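Local coordinates for carboxylesterase (Uncultured bacterium, PDB 5GMX), which hydrolyses carboxylic esters as a family VIII carboxylesterase of beta-lactamase-like fold and also acts on oxyimino cephalosporins, at residues A21-A24 / N25-G29; K109-T112 / V113-L117; I203-A207 / S208-R212. All coordinates share one frame; numbering follows the deposited sequence.

Interaction 1: residues A21-A24 / N25-G29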
ATOM      1  N   ALA A  21       5.996  15.534  17.579  1.00 24.42           N
ATOM      2  CA  ALA A  21       4.670  14.987  17.307  1.00 27.60           C
ATOM      3  C   ALA A  21       4.715  13.469  17.462  1.00 25.34           C
ATOM      4  O   ALA A  21       3.845  12.882  18.113  1.00 27.33           O
ATOM      5  CB  ALA A  21       4.191  15.378  15.929  1.00 25.10           C
ATOM      6  N   PHE A  22       5.767  12.848  16.923  1.00 22.05           N
ATOM      7  CA  PHE A  22       5.889  11.399  17.008  1.00 22.63           C
ATOM      8  C   PHE A  22       5.856  10.999  18.488  1.00 28.63           C
ATOM      9  O   PHE A  22       5.024  10.174  18.907  1.00 24.64           O
ATOM     10  CB  PHE A  22       7.172  10.926  16.312  1.00 20.88           C
ATOM     11  CG  PHE A  22       7.279   9.428  16.164  1.00 21.45           C
ATOM     12  CD1 PHE A  22       6.382   8.734  15.370  1.00 21.95           C
ATOM     13  CD2 PHE A  22       8.296   8.725  16.783  1.00 19.70           C
ATOM     14  CE1 PHE A  22       6.479   7.360  15.222  1.00 22.76           C
ATOM     15  CE2 PHE A  22       8.394   7.349  16.642  1.00 23.21           C
ATOM     16  CZ  PHE A  22       7.489   6.667  15.861  1.00 16.15           C
ATOM     17  N   ALA A  23       6.697  11.660  19.288  1.00 24.90           N
ATOM     18  CA  ALA A  23       6.820  11.330  20.706  1.00 27.00           C
ATOM     19  C   ALA A  23       5.491  11.565  21.394  1.00 28.12           C
ATOM     20  O   ALA A  23       5.092  10.796  22.274  1.00 31.63           O
ATOM     21  CB  ALA A  23       7.922  12.160  21.368  1.00 29.52           C
ATOM     22  N   ALA A  24       4.797  12.617  20.961  1.00 28.99           N
ATOM     23  CA  ALA A  24       3.548  13.004  21.596  1.00 32.01           C
ATOM     24  C   ALA A  24       2.535  11.870  21.497  1.00 34.39           C
ATOM     25  O   ALA A  24       1.805  11.612  22.456  1.00 37.44           O
ATOM     26  CB  ALA A  24       2.995  14.275  20.971  1.00 33.79           C
ATOM     27  N   ASN A  25       2.529  11.153  20.368  1.00 29.99           N
ATOM     28  CA  ASN A  25       1.529  10.101  20.187  1.00 28.91           C
ATOM     29  C   ASN A  25       1.713   8.978  21.202  1.00 33.36           C
ATOM     30  O   ASN A  25       0.768   8.254  21.514  1.00 35.86           O
ATOM     31  CB  ASN A  25       1.574   9.537  18.769  1.00 27.65           C
ATOM     32  CG  ASN A  25       0.924  10.450  17.762  1.00 28.84           C
ATOM     33  OD1 ASN A  25      -0.016  11.168  18.082  1.00 37.05           O
ATOM     34  ND2 ASN A  25       1.437  10.446  16.539  1.00 25.61           N
ATOM     35  N   PHE A  26       2.930   8.841  21.722  1.00 34.00           N
ATOM     36  CA  PHE A  26       3.207   7.842  22.749  1.00 31.43           C
ATOM     37  C   PHE A  26       2.730   8.328  24.115  1.00 40.45           C
ATOM     38  O   PHE A  26       2.195   7.551  24.910  1.00 40.57           O
ATOM     39  CB  PHE A  26       4.696   7.527  22.804  1.00 30.89           C
ATOM     40  CG  PHE A  26       5.190   6.692  21.657  1.00 32.10           C
ATOM     41  CD1 PHE A  26       5.224   5.310  21.750  1.00 22.91           C
ATOM     42  CD2 PHE A  26       5.640   7.295  20.490  1.00 27.27           C
ATOM     43  CE1 PHE A  26       5.695   4.545  20.694  1.00 28.40           C
ATOM     44  CE2 PHE A  26       6.108   6.538  19.435  1.00 25.76           C
ATOM     45  CZ  PHE A  26       6.140   5.163  19.535  1.00 22.33           C
ATOM     46  N   LYS A  27       2.929   9.618  24.380  1.00 40.95           N
ATOM     47  CA  LYS A  27       2.645  10.168  25.701  1.00 45.47           C
ATOM     48  C   LYS A  27       1.161  10.089  26.013  1.00 42.71           C
ATOM     49  O   LYS A  27       0.771   9.944  27.168  1.00 50.91           O
ATOM     50  CB  LYS A  27       3.136  11.615  25.800  1.00 42.19           C
ATOM     51  CG  LYS A  27       4.629  11.730  26.003  1.00 42.37           C
ATOM     52  CD  LYS A  27       5.148  13.104  25.600  1.00 53.05           C
ATOM     53  CE  LYS A  27       6.670  13.097  25.512  1.00 53.80           C
ATOM     54  NZ  LYS A  27       7.233  14.434  25.171  1.00 67.43           N
ATOM     55  N   ASP A  28       0.343  10.159  24.966  1.00 49.04           N
ATOM     56  CA  ASP A  28      -1.110  10.119  25.102  1.00 42.74           C
ATOM     57  C   ASP A  28      -1.646   8.692  25.171  1.00 46.13           C
ATOM     58  O   ASP A  28      -2.859   8.476  25.149  1.00 58.31           O
ATOM     59  CB  ASP A  28      -1.763  10.865  23.936  1.00 50.05           C
ATOM     60  CG  ASP A  28      -1.210  12.274  23.759  1.00 58.24           C
ATOM     61  OD1 ASP A  28      -0.140  12.573  24.338  1.00 57.83           O
ATOM     62  OD2 ASP A  28      -1.841  13.083  23.039  1.00 58.76           O
ATOM     63  N   GLY A  29      -0.740   7.721  25.251  1.00 41.16           N
ATOM     64  CA  GLY A  29      -1.117   6.320  25.346  1.00 40.40           C
ATOM     65  C   GLY A  29      -1.696   5.719  24.073  1.00 45.23           C
ATOM     66  O   GLY A  29      -2.206   4.599  24.092  1.00 45.64           O
TER
HETATM   67  O   HOH W   1       3.668   8.282  16.654  1.00 34.08           O
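Ala23 O is gripped by two backbone amides of the last helical turn. It accepts from both Lys27 N, 3.2 Å from Ala23 O, the regular i to i+4 bond, and Phe26 N, 3.0 Å from the same oxygen, an i to i+3 bond. This shared acceptance is consistent with the helix tightening in its last turn. Asp28, bonded through its N to Ala24 O at 3.2 Å, is the first residue to leave helical backbone angles. On the flank of the helix, Phe22 and Phe26 form an edge-to-face aromatic pair, with ring centroids 5.3 Å apart and planes at 76°. CE2 of Phe26 stands over one face of Phe22, offset toward the rim and 3.7 Å from Phe22 CE2. The rings meet because Phe22 sets CG anti to its backbone nitrogen (chi1 -171°) while Phe26 sets its own anti to the carbonyl carbon (chi1 -74°). Both side chains also touch Ala34 of strand 33-40, so the pair packs helix 16-27 against the central sheet of this beta-lactamase-like fold. A water donates to Phe22 O and accepts from Asn25 ND2 at 3.1 Å, bridging backbone and amide. Beyond the helix end, Asp28 OD2 makes a salt bridge with Arg378 of helix 374-385. Asp28 OD1 lies 2.9 Å from Ala24 O, two acceptors without a bond between them; the nearby arginine would probably ease the electrostatic cost of placing a carboxylate beside the carbonyl-rich end of a helix.

Interaction 2: residues K109-T112 / V113-L117; sequences KDVT and VAQLL
Thr112 and Gln115 clasp each other where the chain enters helix 113-117. Gln115 N donates to Thr112 OG1 at 3.2 Å, and in return Thr112 N donates to Gln115 OE1, also at 3.2 Å but straighter, with an N-H...O angle of 166°. The hydroxyl can receive the amide because chi1 of Thr112 (71°) places OG1 between its backbone nitrogen and carbonyl carbon. Gln115 then runs extended beyond CG, its CG 3.3 Å from Thr112 OG1, and its amide oxygen takes the Thr112 N-H from 41° above the carbonyl plane. These reciprocal bonds make a capping box, with Thr112 as N-cap; Leu116 N, 3.0 Å from Thr112 O, supplies the first regular helical bond. The close-packed side continues through Val111, whose CA lies 3.5 Å from Gln115 OE1, and whose side chain, like that of Leu116, rests on Val96 of helix 96-99. Leu116 also reaches Ile168 and Val172 of helix 165-175. By contrast, the side leading back to Asp110 is solvated: a water donates to Gln115 OE1 at 3.1 Å and, weakly, to Asp110 O, while the exposed Asp110 carboxylate turns from the helix to a salt bridge with Arg95.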
ATOM      1  N   LYS A 109     -13.955  -8.499 -21.532  1.00 20.36           N
ATOM      2  CA  LYS A 109     -13.052  -8.440 -22.688  1.00 24.79           C
ATOM      3  C   LYS A 109     -12.619  -7.016 -23.032  1.00 18.46           C
ATOM      4  O   LYS A 109     -11.659  -6.826 -23.760  1.00 21.56           O
ATOM      5  CB  LYS A 109     -13.699  -9.070 -23.930  1.00 22.09           C
ATOM      6  CG  LYS A 109     -14.808  -8.231 -24.546  1.00 28.07           C
ATOM      7  CD  LYS A 109     -15.332  -8.827 -25.860  1.00 31.51           C
ATOM      8  CE  LYS A 109     -16.425  -7.932 -26.460  1.00 37.55           C
ATOM      9  NZ  LYS A 109     -16.712  -8.229 -27.893  1.00 53.32           N
ATOM     10  N   ASP A 110     -13.323  -6.010 -22.525  1.00 21.03           N
ATOM     11  CA  ASP A 110     -12.956  -4.640 -22.876  1.00 26.07           C
ATOM     12  C   ASP A 110     -12.450  -3.815 -21.695  1.00 20.23           C
ATOM     13  O   ASP A 110     -12.091  -2.656 -21.866  1.00 18.86           O
ATOM     14  CB  ASP A 110     -14.136  -3.942 -23.551  1.00 23.77           C
ATOM     15  CG  ASP A 110     -14.368  -4.443 -24.978  1.00 34.05           C
ATOM     16  OD1 ASP A 110     -13.379  -4.573 -25.744  1.00 28.52           O
ATOM     17  OD2 ASP A 110     -15.535  -4.727 -25.329  1.00 33.74           O
ATOM     18  N   VAL A 111     -12.388  -4.426 -20.516  1.00 17.82           N
ATOM     19  CA  VAL A 111     -11.814  -3.768 -19.339  1.00 14.53           C
ATOM     20  C   VAL A 111     -10.356  -3.371 -19.570  1.00 14.02           C
ATOM     21  O   VAL A 111      -9.533  -4.211 -19.929  1.00 18.47           O
ATOM     22  CB  VAL A 111     -11.885  -4.681 -18.094  1.00 16.08           C
ATOM     23  CG1 VAL A 111     -11.200  -4.019 -16.898  1.00 18.04           C
ATOM     24  CG2 VAL A 111     -13.335  -5.040 -17.760  1.00 18.11           C
ATOM     25  N   THR A 112     -10.035  -2.099 -19.350  1.00 14.61           N
ATOM     26  CA  THR A 112      -8.669  -1.607 -19.521  1.00 13.87           C
ATOM     27  C   THR A 112      -7.841  -1.703 -18.234  1.00 13.04           C
ATOM     28  O   THR A 112      -8.390  -1.867 -17.147  1.00 13.19           O
ATOM     29  CB  THR A 112      -8.668  -0.167 -19.988  1.00 13.45           C
ATOM     30  OG1 THR A 112      -9.107   0.658 -18.909  1.00 17.61           O
ATOM     31  CG2 THR A 112      -9.617   0.004 -21.189  1.00 15.68           C
ATOM     32  N   VAL A 113      -6.522  -1.606 -18.363  1.00 13.89           N
ATOM     33  CA  VAL A 113      -5.639  -1.689 -17.199  1.00 12.22           C
ATOM     34  C   VAL A 113      -5.918  -0.540 -16.228  1.00 12.57           C
ATOM     35  O   VAL A 113      -5.961  -0.740 -15.013  1.00 14.72           O
ATOM     36  CB  VAL A 113      -4.154  -1.699 -17.629  1.00 16.71           C
ATOM     37  CG1 VAL A 113      -3.211  -1.620 -16.404  1.00 10.71           C
ATOM     38  CG2 VAL A 113      -3.875  -2.947 -18.459  1.00 13.32           C
ATOM     39  N   ALA A 114      -6.169   0.648 -16.770  1.00 15.88           N
ATOM     40  CA  ALA A 114      -6.516   1.810 -15.953  1.00 16.50           C
ATOM     41  C   ALA A 114      -7.792   1.570 -15.136  1.00 15.88           C
ATOM     42  O   ALA A 114      -7.867   1.963 -13.972  1.00 12.88           O
ATOM     43  CB  ALA A 114      -6.677   3.053 -16.834  1.00 14.53           C
ATOM     44  N   GLN A 115      -8.781   0.906 -15.733  1.00 14.50           N
ATOM     45  CA  GLN A 115     -10.018   0.577 -15.016  1.00 12.88           C
ATOM     46  C   GLN A 115      -9.810  -0.485 -13.930  1.00 14.09           C
ATOM     47  O   GLN A 115     -10.372  -0.386 -12.839  1.00 13.07           O
ATOM     48  CB  GLN A 115     -11.096   0.104 -15.995  1.00 14.49           C
ATOM     49  CG  GLN A 115     -11.666   1.208 -16.861  1.00 17.72           C
ATOM     50  CD  GLN A 115     -12.616   0.676 -17.926  1.00 19.56           C
ATOM     51  OE1 GLN A 115     -12.580  -0.503 -18.276  1.00 20.58           O
ATOM     52  NE2 GLN A 115     -13.472   1.549 -18.441  1.00 20.42           N
ATOM     53  N   LEU A 116      -9.025  -1.512 -14.243  1.00 10.98           N
ATOM     54  CA  LEU A 116      -8.671  -2.536 -13.265  1.00 14.05           C
ATOM     55  C   LEU A 116      -7.966  -1.912 -12.051  1.00 14.48           C
ATOM     56  O   LEU A 116      -8.268  -2.244 -10.905  1.00 13.00           O
ATOM     57  CB  LEU A 116      -7.762  -3.599 -13.900  1.00 13.70           C
ATOM     58  CG  LEU A 116      -7.426  -4.849 -13.079  1.00 15.81           C
ATOM     59  CD1 LEU A 116      -8.599  -5.808 -13.047  1.00 13.44           C
ATOM     60  CD2 LEU A 116      -6.173  -5.544 -13.592  1.00 16.38           C
ATOM     61  N   LEU A 117      -7.031  -1.006 -12.312  1.00 14.62           N
ATOM     62  CA  LEU A 117      -6.233  -0.405 -11.240  1.00 17.87           C
ATOM     63  C   LEU A 117      -6.981   0.647 -10.434  1.00 18.68           C
ATOM     64  O   LEU A 117      -6.518   1.019  -9.359  1.00 13.66           O
ATOM     65  CB  LEU A 117      -4.967   0.227 -11.809  1.00 12.94           C
ATOM     66  CG  LEU A 117      -3.888  -0.767 -12.199  1.00 15.57           C
ATOM     67  CD1 LEU A 117      -2.784  -0.037 -12.929  1.00 20.58           C
ATOM     68  CD2 LEU A 117      -3.358  -1.396 -10.932  1.00 21.39           C
TER
HETATM   69  O   HOH W   2     -14.441  -1.075 -20.626  1.00 28.69           O

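Interaction 3: residues I203-A207 / S208-R212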
ATOM      1  N   ILE A 203       7.010  -8.015   0.243  1.00 12.74           N
ATOM      2  CA  ILE A 203       5.766  -8.682  -0.104  1.00 16.57           C
ATOM      3  C   ILE A 203       6.111 -10.146  -0.280  1.00 13.94           C
ATOM      4  O   ILE A 203       6.706 -10.534  -1.287  1.00 15.91           O
ATOM      5  CB  ILE A 203       5.122  -8.101  -1.370  1.00 12.57           C
ATOM      6  CG1 ILE A 203       4.876  -6.598  -1.193  1.00 11.54           C
ATOM      7  CG2 ILE A 203       3.808  -8.827  -1.677  1.00 14.08           C
ATOM      8  CD1 ILE A 203       4.505  -5.880  -2.475  1.00 15.87           C
ATOM      9  N   GLY A 204       5.770 -10.949   0.724  1.00 17.18           N
ATOM     10  CA  GLY A 204       6.307 -12.293   0.831  1.00 16.66           C
ATOM     11  C   GLY A 204       7.575 -12.198   1.660  1.00 17.24           C
ATOM     12  O   GLY A 204       8.638 -11.857   1.141  1.00 18.14           O
ATOM     13  N   LEU A 205       7.461 -12.446   2.960  1.00 16.54           N
ATOM     14  CA  LEU A 205       8.600 -12.273   3.857  1.00 17.43           C
ATOM     15  C   LEU A 205       9.442 -13.550   3.966  1.00 18.12           C
ATOM     16  O   LEU A 205       8.937 -14.593   4.389  1.00 19.92           O
ATOM     17  CB  LEU A 205       8.114 -11.844   5.244  1.00 16.52           C
ATOM     18  CG  LEU A 205       9.224 -11.463   6.223  1.00 18.96           C
ATOM     19  CD1 LEU A 205       9.859 -10.140   5.807  1.00 15.20           C
ATOM     20  CD2 LEU A 205       8.687 -11.400   7.630  1.00 18.27           C
ATOM     21  N   PRO A 206      10.730 -13.474   3.586  1.00 18.45           N
ATOM     22  CA  PRO A 206      11.646 -14.622   3.729  1.00 22.25           C
ATOM     23  C   PRO A 206      11.749 -15.087   5.185  1.00 19.97           C
ATOM     24  O   PRO A 206      11.756 -14.243   6.078  1.00 19.57           O
ATOM     25  CB  PRO A 206      12.997 -14.067   3.244  1.00 17.85           C
ATOM     26  CG  PRO A 206      12.646 -12.879   2.386  1.00 22.35           C
ATOM     27  CD  PRO A 206      11.404 -12.291   3.018  1.00 17.99           C
ATOM     28  N   ALA A 207      11.847 -16.393   5.422  1.00 18.36           N
ATOM     29  CA  ALA A 207      11.944 -16.908   6.794  1.00 23.22           C
ATOM     30  C   ALA A 207      13.065 -16.236   7.604  1.00 18.34           C
ATOM     31  O   ALA A 207      12.892 -15.923   8.787  1.00 21.20           O
ATOM     32  CB  ALA A 207      12.143 -18.417   6.782  1.00 24.06           C
ATOM     33  N   SER A 208      14.196 -15.990   6.953  1.00 19.71           N
ATOM     34  CA  SER A 208      15.352 -15.371   7.611  1.00 24.28           C
ATOM     35  C   SER A 208      15.063 -13.996   8.228  1.00 24.44           C
ATOM     36  O   SER A 208      15.802 -13.538   9.105  1.00 24.90           O
ATOM     37  CB  SER A 208      16.516 -15.255   6.622  1.00 21.52           C
ATOM     38  OG  SER A 208      16.167 -14.489   5.481  1.00 25.40           O
ATOM     39  N   GLU A 209      13.997 -13.340   7.776  1.00 20.55           N
ATOM     40  CA  GLU A 209      13.649 -12.010   8.267  1.00 19.04           C
ATOM     41  C   GLU A 209      12.493 -12.049   9.276  1.00 19.82           C
ATOM     42  O   GLU A 209      12.169 -11.038   9.900  1.00 19.08           O
ATOM     43  CB  GLU A 209      13.291 -11.087   7.095  1.00 22.66           C
ATOM     44  CG  GLU A 209      14.367 -10.982   6.018  1.00 19.69           C
ATOM     45  CD  GLU A 209      15.732 -10.588   6.586  1.00 28.39           C
ATOM     46  OE1 GLU A 209      15.776  -9.720   7.486  1.00 24.65           O
ATOM     47  OE2 GLU A 209      16.759 -11.151   6.138  1.00 37.28           O
ATOM     48  N   ASP A 210      11.895 -13.223   9.459  1.00 20.19           N
ATOM     49  CA  ASP A 210      10.652 -13.297  10.222  1.00 20.26           C
ATOM     50  C   ASP A 210      10.813 -12.924  11.692  1.00 20.54           C
ATOM     51  O   ASP A 210       9.855 -12.497  12.325  1.00 20.04           O
ATOM     52  CB  ASP A 210      10.030 -14.690  10.121  1.00 18.89           C
ATOM     53  CG  ASP A 210       8.537 -14.669  10.413  1.00 25.64           C
ATOM     54  OD1 ASP A 210       7.762 -14.269   9.517  1.00 23.50           O
ATOM     55  OD2 ASP A 210       8.137 -15.022  11.544  1.00 21.78           O
ATOM     56  N   HIS A 211      12.021 -13.059  12.229  1.00 15.31           N
ATOM     57  CA  HIS A 211      12.276 -12.707  13.620  1.00 20.79           C
ATOM     58  C   HIS A 211      12.092 -11.207  13.867  1.00 22.28           C
ATOM     59  O   HIS A 211      12.008 -10.769  15.017  1.00 19.36           O
ATOM     60  CB  HIS A 211      13.694 -13.138  14.031  1.00 19.95           C
ATOM     61  CG  HIS A 211      14.785 -12.331  13.391  1.00 21.47           C
ATOM     62  ND1 HIS A 211      15.291 -12.621  12.143  1.00 23.26           N
ATOM     63  CD2 HIS A 211      15.476 -11.255  13.836  1.00 22.73           C
ATOM     64  CE1 HIS A 211      16.234 -11.745  11.836  1.00 18.94           C
ATOM     65  NE2 HIS A 211      16.366 -10.906  12.846  1.00 26.01           N
ATOM     66  N   ARG A 212      12.040 -10.423  12.791  1.00 15.53           N
ATOM     67  CA  ARG A 212      11.941  -8.972  12.928  1.00 15.85           C
ATOM     68  C   ARG A 212      10.506  -8.481  13.112  1.00 16.69           C
ATOM     69  O   ARG A 212      10.286  -7.312  13.422  1.00 15.77           O
ATOM     70  CB  ARG A 212      12.560  -8.283  11.711  1.00 18.34           C
ATOM     71  CG  ARG A 212      14.041  -8.577  11.521  1.00 19.63           C
ATOM     72  CD  ARG A 212      14.490  -8.222  10.112  1.00 17.76           C
ATOM     73  NE  ARG A 212      14.134  -6.842   9.789  1.00 16.89           N
ATOM     74  CZ  ARG A 212      14.226  -6.309   8.579  1.00 15.07           C
ATOM     75  NH1 ARG A 212      14.671  -7.034   7.564  1.00 13.95           N
ATOM     76  NH2 ARG A 212      13.879  -5.045   8.391  1.00 17.71           N
TER
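Leu205, with CG anti to its backbone nitrogen (chi1 -173°), and Asp210, set likewise (chi1 -158°), bring a methyl and a carboxylate together at about a right angle: Leu205 CD2 lies 3.6 Å from Asp210 OD1. The chain between them winds through two overlapping beta turns of type I character, each closed by an i to i+3 bond, within the loop that follows strand 201-202. Glu209 N donates to Pro206 O at 3.0 Å and Asp210 N to Ala207 O at 3.0 Å. The other methyl of Leu205, CD1, packs 3.8 Å from Glu209 CB, giving the coil an apolar inner side that extends to Leu66 and Val213. The Asp210 carboxylate is held by two arginines, OD1 by Arg256 and OD2 by Arg259, which fixes its rotation and probably keeps it ionised; Arg256 also donates to Leu205 O, so one guanidinium ties both segments. Glu209, bent at chi2, carries its carboxylate toward Arg212, whose NH1 makes a salt bridge to Glu209 OE1 at 2.9 Å, approaching from 37° above the carboxylate plane.

How the interactions relate
Along the chain the three contacts come in series, all within the one beta-lactamase-like fold. Interaction 1 belongs to helix 16-27, which packs with helix 374-385 beside the seven-stranded antiparallel sheet. Interaction 2 starts helix 113-117 on the opposite side of the chain's centre, against helices 96-99 and 165-175; the centres of these two contacts are 43 Å apart. Interaction 3 lies in the loop between strand 201-202 and helix 237-244, its centre 29 Å from that of interaction 1 and 33 Å from that of interaction 2. By nearest atoms the smallest gap, between interactions 2 and 3, is about 12 Å. The three are thus separate local features, with no atoms in contact between them.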